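Long-range contacts in racemase (Pseudovibrio sp. JE062, PDB 3MKC), which belongs to the mandelate racemase/muconate lactonizing enzyme family of the enolase superfamily, pairing an N-terminal domain with a TIM-barrel-like domain: residues K137-L142 with N172-K177; C261-S266 with L284-N289; M312-K317 with Y337-H342. All coordinates share one frame; numbering follows the deposited sequence.

The three contacts follow one another along the chain, each closing before the next opens, in the barrel-like domain. Contact 1 pairs strand 137-143 with the start of strand 175-179; contact 2 joins strand ends and the loops after them, and contact 3 a loop after a strand to strand 339-340. Contacts 1 and 3 have centres about 10 Å apart and share a sheet: Tyr141 bonds through its backbone to Phe338 and Tyr340. This pairing of strands 137-143 and 339-340 joins the first barrel strand to the last. Contact 3 also touches contact 2, about 11 Å away between centres, through probable backbone bonds of Met312 N to Leu284 O and His314 N to Gln285 O. Contacts 1 and 2, about 19 Å apart, do not touch.

Contact 1. Residues K137-L142 with N172-K177; sequences KVHPYL and NIRAVK
Leu142 and Val176 form a parallel beta bridge whose register is fixed by two backbone bonds: Leu142 N donates to Ala175 O at 2.9 Å, and Lys177 N donates to Leu142 O, also at 2.9 Å. A CA-H...O contact accompanies each, with Tyr141 CA 3.1 Å from Ala175 O and Val176 CA 3.2 Å from Leu142 O. On the face carrying Leu142 and Val176, Leu142 CD1 meets Ile173 CD1 at 3.5 Å, the two side chains crossing at about a right angle. Tyr141 instead packs its CB on the CB of Ala175 and runs its ring obliquely past Lys177. The Lys177 chain bends at chi3 (73°), which turns CE back toward the phenol, and Lys177 NZ donates to Tyr141 OH at 3.1 Å. A salt bridge to Glu238 also grips this NZ. Before the strands pair, the Arg174 guanidinium lies over one face of the His139 ring, the planes 25° apart and Arg174 NH1 offset toward the rim, 3.3 Å from His139 CD2. A water links the backbones, donating to Pro140 O and accepting from Arg174 N. The pairing is that of a beta-alpha-beta unit, helix 154-170 connecting strands 137-143 and 175-179 and packing against Ile173 and Val176; in the barrel-like sheet, strand 339-340 borders 137-143 and strand 207-211 borders 175-179.

Contact 2. Residues C261-S266 with L284-N289; sequences CGAEMS and LQSDYN
Gly262 and Leu284 make a parallel bridge between neighbouring strands of the TIM-barrel-like domain, joined as a beta-alpha-beta unit through helix 268-277. The one direct hydrogen bond between the segments is Gln285 N to Gly262 O, 2.9 Å long, and its C=O...N angle of 166° places the donor nearly along the C=O axis. Beyond it the chains continue as loops, and the Gln285 side chain runs alongside Cys261 and Glu264. Its CG stands anti to the carbonyl carbon (chi1 -56°), and chi2 of 178° sets CD anti to CA, so that the chain is extended. Gln285 CB lies 3.9 Å from Glu264 CA and CG passes by Gly262 O. Gln285 CD then reaches Cys261 CB at 3.7 Å. At the tip the amide divides: Gln285 OE1 is 4.0 Å from Glu264 CB, whereas Gln285 NE2 is 3.9 Å from Cys261 SG and makes a weak hydrogen bond to Glu238. The Glu264 carboxylate leads away from Gln285 to bond Tyr214. On the helix side, Ala263 CB packs against Leu284 CD2, and Trp275 of helix 268-277 touches both residues.

Water supplements the direct contacts. One molecule donates to Glu264 O and Ser266 O and accepts from Asp287 N, while another links Ser266 OG with Ser286 OG. Ser286 N is buried here without a partner in the model. Asp287 starts an Asx turn, Asp287 OD1 accepting from Asn289 N at 2.9 Å. In the other segment, the type I turn from Ala263 to Ser266 is doubly fastened: Ala263 O accepts from Ser266 N and, at 2.7 Å, from Ser266 OG.

Contact 3. Residues M312-K317 with Y337-H342; sequences MPHNWK and YFEYVH
Met312 and Phe338 bring the two backbones closest, CA to CA 4.6 Å, in segments that run almost parallel, their end-to-end directions 1° apart; Trp316 CA and Val341 CA are 6.6 Å apart. Side chains join them. Glu339 reaches across so that Glu339 OE1 accepts from Asn315 N at 2.8 Å in a nearly straight bond, the donor standing above the carboxylate plane, 43° out of it. The other oxygen, OE2, bonds Thr143 and has only a long, weak ion pair with Lys177. In return Asn315, its CG anti to the backbone N (chi1 170°), donates from ND2 to Glu339 O at 3.1 Å. A water donating to Pro313 O and Glu339 O adds a second link to that carbonyl. The contact joins the loop after strand 310-311 to strand 339-340 of the TIM-barrel-like domain, helix 319-331 connecting them. At one end CE of the selenomethionine Met312 sits at the edge of the Tyr337 ring, 3.9 Å from Tyr337 CB. At the other, Trp316 CZ3 meets Val341 CG2 at 3.6 Å, the two side chains crossing at about a right angle. Asn315 O is buried here and finds no partner in the model.

Contact 1. Residues K137-L142 with N172-K177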
loop_
_atom_site.group_PDB
_atom_site.type_symbol
_atom_site.label_atom_id
_atom_site.label_comp_id
_atom_site.label_asym_id
_atom_site.label_seq_id
_atom_site.Cartn_x
_atom_site.Cartn_y
_atom_site.Cartn_z
ATOM N N LYS A 137 12.995 -10.669 -10.795
ATOM C CA LYS A 137 12.966 -9.247 -10.431
ATOM C C LYS A 137 11.564 -8.645 -10.531
ATOM O O LYS A 137 10.724 -9.135 -11.283
ATOM C CB LYS A 137 13.895 -8.437 -11.335
ATOM C CG LYS A 137 15.363 -8.844 -11.277
ATOM C CD LYS A 137 16.260 -7.655 -10.949
ATOM C CE LYS A 137 16.006 -6.482 -11.889
ATOM N NZ LYS A 137 16.834 -5.293 -11.545
ATOM N N VAL A 138 11.312 -7.582 -9.775
ATOM C CA VAL A 138 10.017 -6.911 -9.834
ATOM C C VAL A 138 10.236 -5.441 -10.187
ATOM O O VAL A 138 11.297 -4.884 -9.909
ATOM C CB VAL A 138 9.247 -7.016 -8.495
ATOM C CG1 VAL A 138 9.032 -8.480 -8.139
ATOM C CG2 VAL A 138 10.003 -6.293 -7.390
ATOM N N HIS A 139 9.235 -4.821 -10.810
ATOM C CA HIS A 139 9.331 -3.423 -11.214
ATOM C C HIS A 139 8.189 -2.597 -10.663
ATOM O O HIS A 139 7.020 -2.858 -10.955
ATOM C CB HIS A 139 9.337 -3.314 -12.742
ATOM C CG HIS A 139 10.437 -4.086 -13.392
ATOM N ND1 HIS A 139 10.398 -5.456 -13.536
ATOM C CD2 HIS A 139 11.632 -3.688 -13.887
ATOM C CE1 HIS A 139 11.523 -5.870 -14.091
ATOM N NE2 HIS A 139 12.290 -4.817 -14.313
ATOM N N PRO A 140 8.508 -1.578 -9.860
ATOM C CA PRO A 140 7.441 -0.754 -9.303
ATOM C C PRO A 140 7.156 0.439 -10.193
ATOM O O PRO A 140 7.923 0.736 -11.109
ATOM C CB PRO A 140 8.036 -0.298 -7.992
ATOM C CG PRO A 140 9.460 0.023 -8.428
ATOM C CD PRO A 140 9.821 -1.176 -9.313
ATOM N N TYR A 141 6.033 1.099 -9.948
ATOM C CA TYR A 141 5.749 2.323 -10.671
ATOM C C TYR A 141 5.969 3.317 -9.544
ATOM O O TYR A 141 5.682 3.019 -8.379
ATOM C CB TYR A 141 4.315 2.369 -11.223
ATOM C CG TYR A 141 3.192 2.594 -10.234
ATOM C CD1 TYR A 141 2.985 3.842 -9.644
ATOM C CD2 TYR A 141 2.287 1.575 -9.946
ATOM C CE1 TYR A 141 1.904 4.068 -8.796
ATOM C CE2 TYR A 141 1.201 1.792 -9.102
ATOM C CZ TYR A 141 1.016 3.040 -8.530
ATOM O OH TYR A 141 -0.050 3.255 -7.693
ATOM N N LEU A 142 6.532 4.470 -9.864
ATOM C CA LEU A 142 6.793 5.456 -8.830
ATOM C C LEU A 142 5.784 6.585 -8.891
ATOM O O LEU A 142 5.523 7.139 -9.957
ATOM C CB LEU A 142 8.210 6.015 -8.982
ATOM C CG LEU A 142 9.317 4.959 -8.970
ATOM C CD1 LEU A 142 10.674 5.652 -9.047
ATOM C CD2 LEU A 142 9.222 4.116 -7.707
ATOM N N ASN A 172 15.576 4.929 -15.901
ATOM C CA ASN A 172 14.836 3.842 -16.537
ATOM C C ASN A 172 13.685 3.295 -15.695
ATOM O O ASN A 172 13.488 2.080 -15.617
ATOM C CB ASN A 172 15.776 2.692 -16.910
ATOM C CG ASN A 172 16.780 3.084 -17.975
ATOM O OD1 ASN A 172 16.419 3.653 -19.007
ATOM N ND2 ASN A 172 18.046 2.776 -17.735
ATOM N N ILE A 173 12.932 4.186 -15.060
ATOM C CA ILE A 173 11.778 3.770 -14.270
ATOM C C ILE A 173 10.737 3.329 -15.300
ATOM O O ILE A 173 10.424 4.075 -16.230
ATOM C CB ILE A 173 11.212 4.938 -13.430
ATOM C CG1 ILE A 173 12.272 5.426 -12.438
ATOM C CG2 ILE A 173 9.955 4.499 -12.694
ATOM C CD1 ILE A 173 12.814 4.338 -11.533
ATOM N N ARG A 174 10.208 2.121 -15.134
ATOM C CA ARG A 174 9.246 1.579 -16.084
ATOM C C ARG A 174 7.864 2.227 -16.096
ATOM O O ARG A 174 7.151 2.137 -17.093
ATOM C CB ARG A 174 9.091 0.074 -15.855
ATOM C CG ARG A 174 10.400 -0.691 -15.826
ATOM C CD ARG A 174 11.121 -0.612 -17.160
ATOM N NE ARG A 174 12.370 -1.370 -17.155
ATOM C CZ ARG A 174 12.450 -2.698 -17.150
ATOM N NH1 ARG A 174 11.349 -3.439 -17.152
ATOM N NH2 ARG A 174 13.640 -3.289 -17.138
ATOM N N ALA A 175 7.478 2.876 -15.001
ATOM C CA ALA A 175 6.166 3.511 -14.935
ATOM C C ALA A 175 6.086 4.532 -13.809
ATOM O O ALA A 175 6.709 4.366 -12.764
ATOM C CB ALA A 175 5.079 2.448 -14.754
ATOM N N VAL A 176 5.305 5.583 -14.031
ATOM C CA VAL A 176 5.135 6.633 -13.044
ATOM C C VAL A 176 3.673 7.054 -12.957
ATOM O O VAL A 176 2.913 6.906 -13.912
ATOM C CB VAL A 176 5.977 7.877 -13.404
ATOM C CG1 VAL A 176 7.466 7.515 -13.414
ATOM C CG2 VAL A 176 5.554 8.413 -14.762
ATOM N N LYS A 177 3.282 7.573 -11.802
ATOM C CA LYS A 177 1.919 8.040 -11.618
ATOM C C LYS A 177 1.959 9.518 -11.288
ATOM O O LYS A 177 2.737 9.946 -10.440
ATOM C CB LYS A 177 1.231 7.290 -10.475
ATOM C CG LYS A 177 -0.229 7.694 -10.293
ATOM C CD LYS A 177 -0.974 6.747 -9.359
ATOM C CE LYS A 177 -0.563 6.932 -7.904
ATOM N NZ LYS A 177 -1.284 5.989 -7.001
HETATM O O HOH W 1 10.289 0.919 -12.672
#

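Contact 2. Residues C261-S266 with L284-N289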
loop_
_atom_site.group_PDB
_atom_site.type_symbol
_atom_site.label_atom_id
_atom_site.label_comp_id
_atom_site.label_asym_id
_atom_site.label_seq_id
_atom_site.Cartn_x
_atom_site.Cartn_y
_atom_site.Cartn_z
ATOM N N CYS A 261 -9.555 2.059 -11.539
ATOM C CA CYS A 261 -9.087 1.532 -10.262
ATOM C C CYS A 261 -10.103 1.820 -9.176
ATOM O O CYS A 261 -10.976 2.664 -9.334
ATOM C CB CYS A 261 -7.788 2.206 -9.835
ATOM S SG CYS A 261 -6.507 2.246 -11.088
ATOM N N GLY A 262 -9.953 1.125 -8.058
ATOM C CA GLY A 262 -10.827 1.357 -6.929
ATOM C C GLY A 262 -10.257 0.717 -5.677
ATOM O O GLY A 262 -9.223 0.045 -5.731
ATOM N N ALA A 263 -10.911 0.977 -4.546
ATOM C CA ALA A 263 -10.549 0.381 -3.258
ATOM C C ALA A 263 -9.353 0.945 -2.493
ATOM O O ALA A 263 -8.928 0.364 -1.503
ATOM C CB ALA A 263 -10.384 -1.120 -3.430
ATOM N N GLU A 264 -8.819 2.072 -2.942
ATOM C CA GLU A 264 -7.683 2.683 -2.263
ATOM C C GLU A 264 -7.889 2.815 -0.754
ATOM O O GLU A 264 -6.981 2.534 0.018
ATOM C CB GLU A 264 -7.401 4.080 -2.838
ATOM C CG GLU A 264 -6.563 4.951 -1.895
ATOM C CD GLU A 264 -6.192 6.297 -2.477
ATOM O OE1 GLU A 264 -7.092 7.019 -2.952
ATOM O OE2 GLU A 264 -4.989 6.637 -2.448
HETATM N N MSE A 265 -9.079 3.246 -0.337
HETATM C CA MSE A 265 -9.343 3.454 1.090
HETATM C C MSE A 265 -10.115 2.342 1.789
HETATM O O MSE A 265 -10.451 2.452 2.974
HETATM C CB MSE A 265 -10.098 4.773 1.287
HETATM C CG MSE A 265 -9.412 5.992 0.670
HETATM SE SE MSE A 265 -10.300 7.643 1.092
HETATM C CE MSE A 265 -11.534 7.722 -0.359
ATOM N N SER A 266 -10.392 1.271 1.059
ATOM C CA SER A 266 -11.161 0.143 1.592
ATOM C C SER A 266 -10.410 -0.721 2.602
ATOM O O SER A 266 -9.203 -0.572 2.795
ATOM C CB SER A 266 -11.584 -0.758 0.442
ATOM O OG SER A 266 -10.434 -1.391 -0.099
ATOM N N LEU A 284 -7.447 -3.171 -8.137
ATOM C CA LEU A 284 -7.710 -2.865 -6.735
ATOM C C LEU A 284 -6.464 -2.273 -6.086
ATOM O O LEU A 284 -5.351 -2.729 -6.336
ATOM C CB LEU A 284 -8.096 -4.134 -5.982
ATOM C CG LEU A 284 -9.383 -4.819 -6.450
ATOM C CD1 LEU A 284 -9.490 -6.170 -5.765
ATOM C CD2 LEU A 284 -10.597 -3.947 -6.116
ATOM N N GLN A 285 -6.663 -1.282 -5.222
ATOM C CA GLN A 285 -5.548 -0.626 -4.560
ATOM C C GLN A 285 -5.555 -0.742 -3.034
ATOM O O GLN A 285 -4.995 0.113 -2.338
ATOM C CB GLN A 285 -5.507 0.846 -4.982
ATOM C CG GLN A 285 -5.421 1.004 -6.499
ATOM C CD GLN A 285 -5.426 2.449 -6.961
ATOM O OE1 GLN A 285 -6.276 3.238 -6.560
ATOM N NE2 GLN A 285 -4.477 2.796 -7.824
ATOM N N SER A 286 -6.185 -1.799 -2.522
ATOM C CA SER A 286 -6.240 -2.038 -1.079
ATOM C C SER A 286 -4.833 -1.873 -0.497
ATOM O O SER A 286 -3.868 -2.430 -1.013
ATOM C CB SER A 286 -6.768 -3.443 -0.812
ATOM O OG SER A 286 -8.001 -3.633 -1.487
ATOM N N ASP A 287 -4.737 -1.121 0.594
ATOM C CA ASP A 287 -3.452 -0.801 1.234
ATOM C C ASP A 287 -2.934 -1.803 2.267
ATOM O O ASP A 287 -3.689 -2.316 3.081
ATOM C CB ASP A 287 -3.579 0.580 1.886
ATOM C CG ASP A 287 -2.242 1.188 2.265
ATOM O OD1 ASP A 287 -1.358 0.466 2.762
ATOM O OD2 ASP A 287 -2.090 2.411 2.076
ATOM N N TYR A 288 -1.625 -2.050 2.232
ATOM C CA TYR A 288 -0.964 -2.969 3.155
ATOM C C TYR A 288 -1.283 -2.665 4.607
ATOM O O TYR A 288 -1.597 -3.560 5.393
ATOM C CB TYR A 288 0.561 -2.875 3.013
ATOM C CG TYR A 288 1.096 -3.084 1.623
ATOM C CD1 TYR A 288 1.412 -4.360 1.160
ATOM C CD2 TYR A 288 1.289 -2.003 0.765
ATOM C CE1 TYR A 288 1.906 -4.558 -0.123
ATOM C CE2 TYR A 288 1.783 -2.190 -0.521
ATOM C CZ TYR A 288 2.086 -3.470 -0.960
ATOM O OH TYR A 288 2.541 -3.664 -2.248
ATOM N N ASN A 289 -1.180 -1.391 4.963
ATOM C CA ASN A 289 -1.387 -0.976 6.340
ATOM C C ASN A 289 -2.801 -0.532 6.678
ATOM O O ASN A 289 -3.025 0.112 7.708
ATOM C CB ASN A 289 -0.384 0.133 6.693
ATOM C CG ASN A 289 -0.407 1.279 5.699
ATOM O OD1 ASN A 289 -1.448 1.898 5.474
ATOM N ND2 ASN A 289 0.750 1.567 5.094
HETATM O O HOH W 2 -6.909 0.398 1.815
HETATM O O HOH W 3 -9.776 -4.155 0.712
#

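Contact 3. Residues M312-K317 with Y337-H342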
loop_
_atom_site.group_PDB
_atom_site.type_symbol
_atom_site.label_atom_id
_atom_site.label_comp_id
_atom_site.label_asym_id
_atom_site.label_seq_id
_atom_site.Cartn_x
_atom_site.Cartn_y
_atom_site.Cartn_z
HETATM N N MSE A 312 -2.547 -3.624 -7.205
HETATM C CA MSE A 312 -1.351 -2.810 -7.008
HETATM C C MSE A 312 -1.693 -2.100 -5.713
HETATM O O MSE A 312 -2.300 -1.031 -5.724
HETATM C CB MSE A 312 -1.171 -1.799 -8.138
HETATM C CG MSE A 312 -0.763 -2.423 -9.469
HETATM SE SE MSE A 312 -0.223 -1.123 -10.767
HETATM C CE MSE A 312 -0.039 -2.309 -12.234
ATOM N N PRO A 313 -1.324 -2.702 -4.575
ATOM C CA PRO A 313 -1.625 -2.107 -3.274
ATOM C C PRO A 313 -1.135 -0.685 -3.087
ATOM O O PRO A 313 0.006 -0.360 -3.426
ATOM C CB PRO A 313 -0.973 -3.076 -2.290
ATOM C CG PRO A 313 -0.989 -4.382 -3.024
ATOM C CD PRO A 313 -0.575 -3.960 -4.408
ATOM N N HIS A 314 -2.007 0.160 -2.550
ATOM C CA HIS A 314 -1.645 1.544 -2.289
ATOM C C HIS A 314 -0.471 1.490 -1.321
ATOM O O HIS A 314 -0.476 0.706 -0.367
ATOM C CB HIS A 314 -2.815 2.281 -1.649
ATOM C CG HIS A 314 -2.477 3.659 -1.176
ATOM N ND1 HIS A 314 -2.170 4.690 -2.038
ATOM C CD2 HIS A 314 -2.407 4.180 0.071
ATOM C CE1 HIS A 314 -1.930 5.787 -1.341
ATOM N NE2 HIS A 314 -2.066 5.503 -0.059
ATOM N N ASN A 315 0.539 2.318 -1.571
ATOM C CA ASN A 315 1.716 2.341 -0.721
ATOM C C ASN A 315 2.275 3.752 -0.590
ATOM O O ASN A 315 2.912 4.268 -1.510
ATOM C CB ASN A 315 2.780 1.392 -1.281
ATOM C CG ASN A 315 4.121 1.535 -0.580
ATOM O OD1 ASN A 315 4.194 2.029 0.542
ATOM N ND2 ASN A 315 5.187 1.088 -1.238
ATOM N N TRP A 316 2.007 4.369 0.556
ATOM C CA TRP A 316 2.491 5.709 0.845
ATOM C C TRP A 316 2.655 5.901 2.350
ATOM O O TRP A 316 1.890 6.625 2.985
ATOM C CB TRP A 316 1.537 6.767 0.280
ATOM C CG TRP A 316 2.117 8.144 0.333
ATOM C CD1 TRP A 316 2.009 9.047 1.356
ATOM C CD2 TRP A 316 2.967 8.748 -0.648
ATOM N NE1 TRP A 316 2.745 10.175 1.072
ATOM C CE2 TRP A 316 3.344 10.018 -0.151
ATOM C CE3 TRP A 316 3.451 8.338 -1.899
ATOM C CZ2 TRP A 316 4.185 10.884 -0.862
ATOM C CZ3 TRP A 316 4.290 9.201 -2.608
ATOM C CH2 TRP A 316 4.647 10.461 -2.084
ATOM N N LYS A 317 3.648 5.220 2.912
ATOM C CA LYS A 317 3.950 5.312 4.336
ATOM C C LYS A 317 5.463 5.417 4.487
ATOM O O LYS A 317 6.080 6.290 3.885
ATOM C CB LYS A 317 3.447 4.082 5.095
ATOM C CG LYS A 317 2.112 4.248 5.803
ATOM C CD LYS A 317 2.052 5.485 6.694
ATOM C CE LYS A 317 0.857 5.396 7.628
ATOM N NZ LYS A 317 0.470 6.691 8.246
ATOM N N TYR A 337 3.278 -4.024 -12.332
ATOM C CA TYR A 337 3.866 -3.054 -11.418
ATOM C C TYR A 337 3.141 -3.061 -10.076
ATOM O O TYR A 337 2.135 -3.752 -9.902
ATOM C CB TYR A 337 3.760 -1.643 -12.005
ATOM C CG TYR A 337 4.189 -1.524 -13.452
ATOM C CD1 TYR A 337 5.522 -1.693 -13.819
ATOM C CD2 TYR A 337 3.260 -1.222 -14.451
ATOM C CE1 TYR A 337 5.923 -1.560 -15.142
ATOM C CE2 TYR A 337 3.651 -1.087 -15.782
ATOM C CZ TYR A 337 4.985 -1.256 -16.119
ATOM O OH TYR A 337 5.389 -1.119 -17.425
ATOM N N PHE A 338 3.681 -2.283 -9.138
ATOM C CA PHE A 338 3.114 -2.111 -7.804
ATOM C C PHE A 338 3.574 -0.730 -7.336
ATOM O O PHE A 338 4.636 -0.259 -7.757
ATOM C CB PHE A 338 3.584 -3.221 -6.856
ATOM C CG PHE A 338 5.053 -3.189 -6.540
ATOM C CD1 PHE A 338 5.493 -2.822 -5.274
ATOM C CD2 PHE A 338 5.992 -3.540 -7.501
ATOM C CE1 PHE A 338 6.850 -2.803 -4.965
ATOM C CE2 PHE A 338 7.358 -3.526 -7.202
ATOM C CZ PHE A 338 7.784 -3.156 -5.932
ATOM N N GLU A 339 2.783 -0.064 -6.498
ATOM C CA GLU A 339 3.161 1.277 -6.063
ATOM C C GLU A 339 4.325 1.294 -5.097
ATOM O O GLU A 339 4.366 0.530 -4.132
ATOM C CB GLU A 339 1.982 2.029 -5.438
ATOM C CG GLU A 339 2.366 3.427 -4.946
ATOM C CD GLU A 339 1.175 4.283 -4.554
ATOM O OE1 GLU A 339 0.233 3.750 -3.935
ATOM O OE2 GLU A 339 1.190 5.497 -4.852
ATOM N N TYR A 340 5.266 2.189 -5.371
ATOM C CA TYR A 340 6.442 2.334 -4.541
ATOM C C TYR A 340 6.844 3.803 -4.500
ATOM O O TYR A 340 6.762 4.508 -5.504
ATOM C CB TYR A 340 7.588 1.513 -5.121
ATOM C CG TYR A 340 8.725 1.274 -4.159
ATOM C CD1 TYR A 340 8.703 0.194 -3.278
ATOM C CD2 TYR A 340 9.832 2.121 -4.136
ATOM C CE1 TYR A 340 9.758 -0.041 -2.400
ATOM C CE2 TYR A 340 10.894 1.898 -3.263
ATOM C CZ TYR A 340 10.849 0.817 -2.400
ATOM O OH TYR A 340 11.889 0.594 -1.539
ATOM N N VAL A 341 7.250 4.268 -3.328
ATOM C CA VAL A 341 7.697 5.640 -3.174
ATOM C C VAL A 341 9.196 5.515 -2.938
ATOM O O VAL A 341 9.637 4.859 -1.994
ATOM C CB VAL A 341 7.003 6.336 -1.977
ATOM C CG1 VAL A 341 7.275 5.574 -0.692
ATOM C CG2 VAL A 341 7.484 7.780 -1.863
ATOM N N HIS A 342 9.978 6.109 -3.828
ATOM C CA HIS A 342 11.425 6.032 -3.731
ATOM C C HIS A 342 12.001 7.310 -3.129
ATOM O O HIS A 342 11.499 8.403 -3.382
ATOM C CB HIS A 342 12.013 5.781 -5.122
ATOM C CG HIS A 342 13.462 5.419 -5.108
ATOM N ND1 HIS A 342 14.462 6.346 -4.900
ATOM C CD2 HIS A 342 14.081 4.221 -5.234
ATOM C CE1 HIS A 342 15.631 5.734 -4.897
ATOM N NE2 HIS A 342 15.428 4.443 -5.098
HETATM O O HOH W 4 2.312 -1.501 -3.862
#